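Local structure of probable TonB-dependent siderophore receptor PirA (Acinetobacter baumannii, 5FR8) at residues S180-S185 and E213-D218; H320-P325 and D340-S345; D377-N382 and P472-N477. The protein probably takes part in the first step of iron uptake, binding iron-chelating siderophores, possibly including ferric enterobactin, at the outer membrane for TonB-dependent import. One frame throughout, in Å; residues are numbered along the deposited sequence.

Contact 1: S180-S185 and E213-D218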
loop_
_atom_site.group_PDB
_atom_site.type_symbol
_atom_site.label_atom_id
_atom_site.label_comp_id
_atom_site.label_asym_id
_atom_site.label_seq_id
_atom_site.Cartn_x
_atom_site.Cartn_y
_atom_site.Cartn_z
ATOM N N SER A 180 10.480 25.236 11.206
ATOM C CA SER A 180 9.602 25.297 12.360
ATOM C C SER A 180 8.244 24.699 12.086
ATOM O O SER A 180 7.600 24.192 13.007
ATOM C CB SER A 180 9.407 26.764 12.758
ATOM O OG SER A 180 8.071 27.004 13.164
ATOM N N LYS A 181 7.816 24.757 10.821
ATOM C CA LYS A 181 6.465 24.329 10.422
ATOM C C LYS A 181 6.338 22.813 10.082
ATOM O O LYS A 181 5.226 22.265 9.942
ATOM C CB LYS A 181 5.970 25.205 9.257
ATOM C CG LYS A 181 5.717 26.664 9.646
ATOM C CD LYS A 181 6.016 27.646 8.517
ATOM C CE LYS A 181 6.865 28.800 9.026
ATOM N NZ LYS A 181 7.417 29.619 7.913
ATOM N N GLU A 182 7.468 22.131 9.950
ATOM C CA GLU A 182 7.432 20.688 9.717
ATOM C C GLU A 182 7.517 19.946 11.067
ATOM O O GLU A 182 8.196 20.401 12.012
ATOM C CB GLU A 182 8.545 20.287 8.732
ATOM C CG GLU A 182 8.247 20.712 7.291
ATOM C CD GLU A 182 9.382 20.422 6.319
ATOM O OE1 GLU A 182 10.525 20.233 6.785
ATOM O OE2 GLU A 182 9.126 20.387 5.082
ATOM N N GLY A 183 6.794 18.836 11.177
ATOM C CA GLY A 183 6.704 18.107 12.455
ATOM C C GLY A 183 7.940 17.279 12.817
ATOM O O GLY A 183 8.481 16.551 11.993
ATOM N N SER A 184 8.399 17.387 14.054
ATOM C CA SER A 184 9.451 16.505 14.525
ATOM C C SER A 184 8.799 15.206 14.933
ATOM O O SER A 184 7.576 15.127 15.029
ATOM C CB SER A 184 10.240 17.133 15.675
ATOM O OG SER A 184 9.501 18.158 16.310
ATOM N N SER A 185 9.606 14.174 15.131
ATOM C CA SER A 185 9.079 12.807 15.312
ATOM C C SER A 185 9.909 12.078 16.368
ATOM O O SER A 185 11.120 12.347 16.501
ATOM C CB SER A 185 9.092 12.039 13.971
ATOM O OG SER A 185 8.828 10.650 14.123
ATOM N N GLU A 213 4.847 14.460 14.955
ATOM C CA GLU A 213 3.947 15.601 15.090
ATOM C C GLU A 213 3.451 15.975 13.706
ATOM O O GLU A 213 4.067 15.646 12.715
ATOM C CB GLU A 213 4.633 16.801 15.738
ATOM C CG GLU A 213 4.873 16.768 17.236
ATOM C CD GLU A 213 5.343 18.158 17.743
ATOM O OE1 GLU A 213 5.543 19.080 16.905
ATOM O OE2 GLU A 213 5.533 18.363 18.968
ATOM N N ALA A 214 2.330 16.666 13.634
ATOM C CA ALA A 214 1.789 17.090 12.353
ATOM C C ALA A 214 2.595 18.233 11.816
ATOM O O ALA A 214 3.359 18.867 12.534
ATOM C CB ALA A 214 0.343 17.534 12.501
ATOM N N ASP A 215 2.425 18.473 10.526
ATOM C CA ASP A 215 2.884 19.696 9.915
ATOM C C ASP A 215 1.863 20.773 10.259
ATOM O O ASP A 215 0.665 20.481 10.421
ATOM C CB ASP A 215 2.994 19.527 8.405
ATOM C CG ASP A 215 4.107 18.583 8.012
ATOM O OD1 ASP A 215 4.987 18.325 8.868
ATOM O OD2 ASP A 215 4.120 18.130 6.843
ATOM N N ASP A 216 2.338 22.013 10.380
ATOM C CA ASP A 216 1.463 23.113 10.705
ATOM C C ASP A 216 0.342 23.242 9.710
ATOM O O ASP A 216 0.373 22.695 8.599
ATOM C CB ASP A 216 2.239 24.419 10.785
ATOM C CG ASP A 216 3.245 24.430 11.927
ATOM O OD1 ASP A 216 3.286 23.455 12.716
ATOM O OD2 ASP A 216 3.998 25.414 12.035
ATOM N N VAL A 217 -0.680 23.952 10.128
ATOM C CA VAL A 217 -1.792 24.166 9.259
ATOM C C VAL A 217 -1.326 24.992 8.073
ATOM O O VAL A 217 -1.718 24.734 6.945
ATOM C CB VAL A 217 -2.900 24.947 9.957
ATOM C CG1 VAL A 217 -4.224 24.716 9.236
ATOM C CG2 VAL A 217 -2.974 24.547 11.418
ATOM N N ASP A 218 -0.485 25.984 8.351
ATOM C CA ASP A 218 -0.187 27.049 7.399
ATOM C C ASP A 218 1.137 26.834 6.644
ATOM O O ASP A 218 1.627 27.733 5.977
ATOM C CB ASP A 218 -0.239 28.425 8.103
ATOM C CG ASP A 218 0.821 28.596 9.214
ATOM O OD1 ASP A 218 1.480 27.597 9.599
ATOM O OD2 ASP A 218 0.990 29.763 9.702
#

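Contact 2: H320-P325 and D340-S345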
loop_
_atom_site.group_PDB
_atom_site.type_symbol
_atom_site.label_atom_id
_atom_site.label_comp_id
_atom_site.label_asym_id
_atom_site.label_seq_id
_atom_site.Cartn_x
_atom_site.Cartn_y
_atom_site.Cartn_z
ATOM N N HIS A 320 -11.144 -1.523 13.349
ATOM C CA HIS A 320 -12.109 -0.436 13.541
ATOM C C HIS A 320 -11.556 0.847 12.973
ATOM O O HIS A 320 -10.365 1.130 13.110
ATOM C CB HIS A 320 -12.422 -0.200 15.021
ATOM C CG HIS A 320 -13.219 -1.289 15.644
ATOM N ND1 HIS A 320 -12.644 -2.322 16.344
ATOM C CD2 HIS A 320 -14.552 -1.518 15.663
ATOM C CE1 HIS A 320 -13.588 -3.138 16.775
ATOM N NE2 HIS A 320 -14.756 -2.670 16.378
ATOM N N ASN A 321 -12.444 1.624 12.361
ATOM C CA ASN A 321 -12.133 2.911 11.765
ATOM C C ASN A 321 -13.002 3.952 12.408
ATOM O O ASN A 321 -14.171 4.057 12.060
ATOM C CB ASN A 321 -12.454 2.823 10.267
ATOM C CG ASN A 321 -12.316 4.151 9.528
ATOM O OD1 ASN A 321 -11.820 5.126 10.047
ATOM N ND2 ASN A 321 -12.741 4.163 8.295
ATOM N N LYS A 322 -12.468 4.690 13.377
ATOM C CA LYS A 322 -13.279 5.667 14.109
ATOM C C LYS A 322 -12.825 7.081 13.775
ATOM O O LYS A 322 -11.681 7.454 14.048
ATOM C CB LYS A 322 -13.169 5.433 15.607
ATOM C CG LYS A 322 -13.848 6.494 16.478
ATOM C CD LYS A 322 -13.411 6.386 17.929
ATOM C CE LYS A 322 -14.444 6.975 18.859
ATOM N NZ LYS A 322 -13.869 7.327 20.194
ATOM N N ARG A 323 -13.730 7.869 13.203
ATOM C CA ARG A 323 -13.406 9.232 12.791
ATOM C C ARG A 323 -14.643 10.146 12.680
ATOM O O ARG A 323 -15.775 9.671 12.672
ATOM C CB ARG A 323 -12.711 9.185 11.440
ATOM C CG ARG A 323 -13.651 8.798 10.314
ATOM C CD ARG A 323 -12.910 8.749 9.010
ATOM N NE ARG A 323 -11.923 7.675 8.973
ATOM C CZ ARG A 323 -10.649 7.813 8.599
ATOM N NH1 ARG A 323 -10.174 8.985 8.211
ATOM N NH2 ARG A 323 -9.850 6.764 8.581
ATOM N N LEU A 324 -14.413 11.452 12.588
ATOM C CA LEU A 324 -15.508 12.416 12.491
ATOM C C LEU A 324 -16.220 12.350 11.139
ATOM O O LEU A 324 -15.618 12.003 10.146
ATOM C CB LEU A 324 -14.990 13.814 12.742
ATOM C CG LEU A 324 -14.379 13.989 14.136
ATOM C CD1 LEU A 324 -13.504 15.234 14.164
ATOM C CD2 LEU A 324 -15.445 14.073 15.221
ATOM N N PRO A 325 -17.530 12.641 11.114
ATOM C CA PRO A 325 -18.274 12.466 9.865
ATOM C C PRO A 325 -17.925 13.564 8.870
ATOM O O PRO A 325 -17.264 14.533 9.251
ATOM C CB PRO A 325 -19.746 12.580 10.323
ATOM C CG PRO A 325 -19.702 13.469 11.532
ATOM C CD PRO A 325 -18.391 13.156 12.212
ATOM N N ASP A 340 -17.905 16.431 16.860
ATOM C CA ASP A 340 -18.194 15.431 17.919
ATOM C C ASP A 340 -18.624 14.013 17.528
ATOM O O ASP A 340 -18.001 13.044 17.986
ATOM C CB ASP A 340 -19.230 15.998 18.879
ATOM C CG ASP A 340 -18.603 16.914 19.912
ATOM O OD1 ASP A 340 -17.777 16.394 20.693
ATOM O OD2 ASP A 340 -18.915 18.136 19.938
ATOM N N ASP A 341 -19.659 13.877 16.694
ATOM C CA ASP A 341 -20.364 12.583 16.542
ATOM C C ASP A 341 -19.600 11.513 15.756
ATOM O O ASP A 341 -20.039 11.058 14.692
ATOM C CB ASP A 341 -21.742 12.794 15.917
ATOM C CG ASP A 341 -22.629 13.671 16.761
ATOM O OD1 ASP A 341 -22.261 13.942 17.933
ATOM O OD2 ASP A 341 -23.693 14.086 16.248
ATOM N N LYS A 342 -18.470 11.098 16.307
ATOM C CA LYS A 342 -17.651 10.079 15.678
ATOM C C LYS A 342 -18.474 8.830 15.341
ATOM O O LYS A 342 -19.236 8.345 16.159
ATOM C CB LYS A 342 -16.475 9.709 16.594
ATOM C CG LYS A 342 -15.492 10.843 16.802
ATOM C CD LYS A 342 -14.130 10.362 17.263
ATOM C CE LYS A 342 -13.173 11.528 17.442
ATOM N NZ LYS A 342 -11.771 11.059 17.462
ATOM N N ALA A 343 -18.320 8.309 14.131
ATOM C CA ALA A 343 -18.881 6.998 13.820
ATOM C C ALA A 343 -17.728 6.021 13.705
ATOM O O ALA A 343 -16.597 6.419 13.478
ATOM C CB ALA A 343 -19.704 7.037 12.535
ATOM N N THR A 344 -18.020 4.746 13.891
ATOM C CA THR A 344 -17.025 3.700 13.746
ATOM C C THR A 344 -17.452 2.694 12.668
ATOM O O THR A 344 -18.636 2.346 12.528
ATOM C CB THR A 344 -16.831 2.938 15.062
ATOM O OG1 THR A 344 -16.332 3.830 16.063
ATOM C CG2 THR A 344 -15.854 1.808 14.876
ATOM N N SER A 345 -16.470 2.234 11.893
ATOM C CA SER A 345 -16.685 1.154 10.957
ATOM C C SER A 345 -15.929 -0.049 11.425
ATOM O O SER A 345 -14.883 0.062 12.060
ATOM C CB SER A 345 -16.246 1.566 9.591
ATOM O OG SER A 345 -17.356 2.176 8.973
#

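Contact 3: D377-N382 and P472-N477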
loop_
_atom_site.group_PDB
_atom_site.type_symbol
_atom_site.label_atom_id
_atom_site.label_comp_id
_atom_site.label_asym_id
_atom_site.label_seq_id
_atom_site.Cartn_x
_atom_site.Cartn_y
_atom_site.Cartn_z
ATOM N N ASP A 377 -14.836 -11.906 4.639
ATOM C CA ASP A 377 -14.846 -10.564 5.219
ATOM C C ASP A 377 -16.262 -10.142 5.654
ATOM O O ASP A 377 -17.215 -10.311 4.876
ATOM C CB ASP A 377 -14.347 -9.541 4.198
ATOM C CG ASP A 377 -12.865 -9.650 3.928
ATOM O OD1 ASP A 377 -12.107 -9.979 4.849
ATOM O OD2 ASP A 377 -12.450 -9.386 2.790
ATOM N N ARG A 378 -16.397 -9.601 6.880
ATOM C CA ARG A 378 -17.648 -8.906 7.281
ATOM C C ARG A 378 -17.392 -7.445 7.618
ATOM O O ARG A 378 -16.451 -7.107 8.329
ATOM C CB ARG A 378 -18.326 -9.592 8.452
ATOM C CG ARG A 378 -18.590 -11.060 8.204
ATOM C CD ARG A 378 -20.020 -11.405 8.557
ATOM N NE ARG A 378 -20.097 -12.732 9.138
ATOM C CZ ARG A 378 -19.692 -13.015 10.371
ATOM N NH1 ARG A 378 -19.172 -12.064 11.143
ATOM N NH2 ARG A 378 -19.803 -14.253 10.831
ATOM N N PHE A 379 -18.239 -6.572 7.097
ATOM C CA PHE A 379 -18.021 -5.140 7.222
ATOM C C PHE A 379 -19.308 -4.455 7.649
ATOM O O PHE A 379 -20.342 -4.658 7.049
ATOM C CB PHE A 379 -17.573 -4.609 5.865
ATOM C CG PHE A 379 -17.076 -3.184 5.881
ATOM C CD1 PHE A 379 -16.118 -2.775 6.800
ATOM C CD2 PHE A 379 -17.519 -2.275 4.929
ATOM C CE1 PHE A 379 -15.634 -1.480 6.788
ATOM C CE2 PHE A 379 -17.052 -0.970 4.930
ATOM C CZ PHE A 379 -16.110 -0.569 5.865
ATOM N N LYS A 380 -19.239 -3.672 8.711
ATOM C CA LYS A 380 -20.330 -2.758 9.102
ATOM C C LYS A 380 -19.863 -1.323 8.795
ATOM O O LYS A 380 -18.757 -0.916 9.229
ATOM C CB LYS A 380 -20.703 -2.950 10.594
ATOM C CG LYS A 380 -22.095 -2.448 11.010
ATOM C CD LYS A 380 -22.349 -2.357 12.531
ATOM C CE LYS A 380 -23.841 -2.490 12.937
ATOM N NZ LYS A 380 -24.071 -3.097 14.304
ATOM N N ASP A 381 -20.670 -0.594 8.007
ATOM C CA ASP A 381 -20.477 0.855 7.751
ATOM C C ASP A 381 -21.837 1.542 7.587
ATOM O O ASP A 381 -22.513 1.373 6.571
ATOM C CB ASP A 381 -19.620 1.096 6.509
ATOM C CG ASP A 381 -19.337 2.596 6.238
ATOM O OD1 ASP A 381 -20.136 3.463 6.683
ATOM O OD2 ASP A 381 -18.314 2.894 5.554
ATOM N N ASN A 382 -22.241 2.298 8.607
ATOM C CA ASN A 382 -23.562 2.909 8.613
ATOM C C ASN A 382 -23.571 4.393 8.289
ATOM O O ASN A 382 -24.630 5.002 8.196
ATOM C CB ASN A 382 -24.268 2.666 9.943
ATOM C CG ASN A 382 -25.769 2.662 9.781
ATOM O OD1 ASN A 382 -26.313 1.821 9.068
ATOM N ND2 ASN A 382 -26.443 3.626 10.396
ATOM N N PRO A 472 -13.458 -7.128 -6.630
ATOM C CA PRO A 472 -13.900 -5.784 -6.316
ATOM C C PRO A 472 -13.706 -5.499 -4.841
ATOM O O PRO A 472 -13.743 -6.412 -4.048
ATOM C CB PRO A 472 -15.389 -5.791 -6.696
ATOM C CG PRO A 472 -15.532 -6.925 -7.643
ATOM C CD PRO A 472 -14.533 -7.947 -7.210
ATOM N N ASN A 473 -13.476 -4.242 -4.487
ATOM C CA ASN A 473 -13.433 -3.862 -3.101
ATOM C C ASN A 473 -14.889 -3.649 -2.669
ATOM O O ASN A 473 -15.786 -3.452 -3.506
ATOM C CB ASN A 473 -12.552 -2.618 -2.904
ATOM C CG ASN A 473 -13.266 -1.308 -3.235
ATOM O OD1 ASN A 473 -14.443 -1.076 -2.877
ATOM N ND2 ASN A 473 -12.557 -0.438 -3.901
ATOM N N MET A 474 -15.138 -3.697 -1.368
ATOM C CA MET A 474 -16.511 -3.828 -0.885
ATOM C C MET A 474 -17.438 -2.696 -1.276
ATOM O O MET A 474 -18.614 -2.935 -1.526
ATOM C CB MET A 474 -16.516 -4.003 0.613
ATOM C CG MET A 474 -16.091 -5.397 1.006
ATOM S SD MET A 474 -16.237 -5.645 2.765
ATOM C CE MET A 474 -17.103 -7.203 2.759
ATOM N N TYR A 475 -16.920 -1.475 -1.335
ATOM C CA TYR A 475 -17.724 -0.328 -1.756
ATOM C C TYR A 475 -18.088 -0.432 -3.233
ATOM O O TYR A 475 -19.203 -0.130 -3.635
ATOM C CB TYR A 475 -16.970 0.992 -1.497
ATOM C CG TYR A 475 -16.778 1.292 -0.028
ATOM C CD1 TYR A 475 -17.768 1.927 0.704
ATOM C CD2 TYR A 475 -15.636 0.900 0.632
ATOM C CE1 TYR A 475 -17.607 2.177 2.049
ATOM C CE2 TYR A 475 -15.470 1.139 1.968
ATOM C CZ TYR A 475 -16.454 1.773 2.668
ATOM O OH TYR A 475 -16.282 2.030 3.995
ATOM N N GLN A 476 -17.132 -0.857 -4.044
ATOM C CA GLN A 476 -17.371 -1.046 -5.461
ATOM C C GLN A 476 -18.446 -2.092 -5.741
ATOM O O GLN A 476 -19.174 -1.983 -6.733
ATOM C CB GLN A 476 -16.075 -1.489 -6.136
ATOM C CG GLN A 476 -14.996 -0.421 -6.094
ATOM C CD GLN A 476 -13.672 -0.925 -6.603
ATOM O OE1 GLN A 476 -13.357 -2.095 -6.449
ATOM N NE2 GLN A 476 -12.880 -0.037 -7.183
ATOM N N ASN A 477 -18.515 -3.122 -4.900
ATOM C CA ASN A 477 -19.527 -4.178 -5.078
ATOM C C ASN A 477 -20.914 -3.838 -4.557
ATOM O O ASN A 477 -21.915 -4.317 -5.076
ATOM C CB ASN A 477 -19.101 -5.462 -4.384
ATOM C CG ASN A 477 -18.535 -6.461 -5.344
ATOM O OD1 ASN A 477 -18.615 -6.270 -6.559
ATOM N ND2 ASN A 477 -17.984 -7.546 -4.817
#

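Contact 1: S180-S185 and E213-D218
K181 and D216 meet where two loops of the TonB-dependent receptor barrel run antiparallel to each other, held by three hydrogen bonds, two between backbones and one from backbone to side chain. The amide of D216 donates to the carbonyl of K181, N to O 2.9 Å and nearly straight at 173°, in the plane of that carbonyl. At the other end of the contact the amide of E213 donates to S184 O (N to O 2.8 Å). Between them a carboxylate does the bonding: chi1 of -68° sets CG of D215 beside its own backbone N, and OD1 takes the amide hydrogen of G183 (OD1 to N 3.0 Å), which approaches nearly along the C-O bond. The other oxygen of D215, OD2, forms a salt bridge with R230, so both oxygens are held, which fixes the rotation of this buried carboxylate and would favour its charged form. G183 brings its CA close to A214 O (3.4 Å). The D216 carboxylate lies across the start of the K181 side chain, its OD2 beside CB and CG, while NZ leads away and stays 6.8 Å from OD2, too far for a salt bridge. E182 turns its carboxylate from the contact, where OE2 accepts from Q706 NE2 and from the backbone N of G722. The two loops leave strands that flank the same partner: 180-185 links strand 167-177 to strand 185-195, whereas 213-218 leaves strand 201-212 toward strand 232-247. Strand 185-195 pairs with both, and the contact carries its pairing with 201-212 past the strand ends.

Contact 2: H320-P325 and D340-S345
N321 and S345 form a hydrogen-bonded antiparallel pair at the loop end of a beta-hairpin of the receptor barrel, strand 308-323 against 343-361. Each amide donates to the other's carbonyl, N to O 2.9 Å both ways. Next to the loop, R323 and A343 repeat the pattern at a longer 3.2 Å from R323 N to A343 O. Between these pairs K322 and T344 face each other without backbone bonds. On the side of N321, R323, A343 and S345, the guanidinium of R323 grips N321 OD1 side-on with NE and NH2; NE, 2.8 Å from OD1, sits on a lone pair in the amide plane, while NH2 comes from above it. That amide's ND2 donates to S109 O in the plug. Across the hairpin K322 and K342 cross at about a right angle, CE of K322 lying 3.8 Å from CD of K342. Their NZ atoms stay apart, and K342 NZ donates to E288 O. Where the strands separate, the L324 methyl CD2 packs against CG of K342 and the P325 CD approaches D341 O. At the opposite end the T344 methyl CG2 meets the edge of the H320 imidazole, 3.7 Å from CD2.

Contact 3: D377-N382 and P472-N477
A short helix, 474-477, in the loop after barrel strand 459-470, rests M474 and Y475 on D377, F379 and D381 near the loop end of barrel strand 365-380. The helix begins with a capping box: N473, the N-cap, accepts from Q476 N on OD1, and Q476 OE1 accepts in turn from N473 N (2.9 Å). The same two residues touch Y112 of the plug. M474 and Y475, in the first turn, reach the strand with different chemistry. M474 lays SD beside the start of the F379 side chain, 3.5 Å from CB, and 4.9 Å from the ring centroid, an oblique Met-aromatic contact; its methyl CE goes on to touch CB of D377. Y475 brings its hydroxyl to the rim of the F379 ring, near its plane, by CE2 and CZ; the ring planes stand 79° apart, with centroids separated by 5.7 Å. Y475 also meets Y481 edge-to-face. The one hydrogen bond between the two segments is given by Y475 OH to OD2 of D381. Chi1 of -177° sets the D381 CG anti to its backbone N, where OD2 faces the tyrosine and the other oxygen, OD1, accepts from S384 N. The carboxylate stands 84° from the tyrosine ring plane and offers OD2 by its anti lone pair, 2.7 Å from Y475 OH.

Overall arrangement
All three contacts lie in the beta-barrel domain of this receptor and follow one another along the chain, contact 1 closing before contact 2 opens and contact 2 before contact 3. Contact 1 joins two loops; its centre is 24 Å from that of contact 2 and 34 Å from that of contact 3. Contacts 2 and 3 are neighbours, centres 16 Å apart, because strand 343-361 of the one pairs with strand 365-380 of the other; S345 OG lies 3.4 Å from D381 CG. Each contact sits where barrel strands pass into loops, consistent with the extracellular end of the barrel, where in this family loops and plug together bind the siderophore.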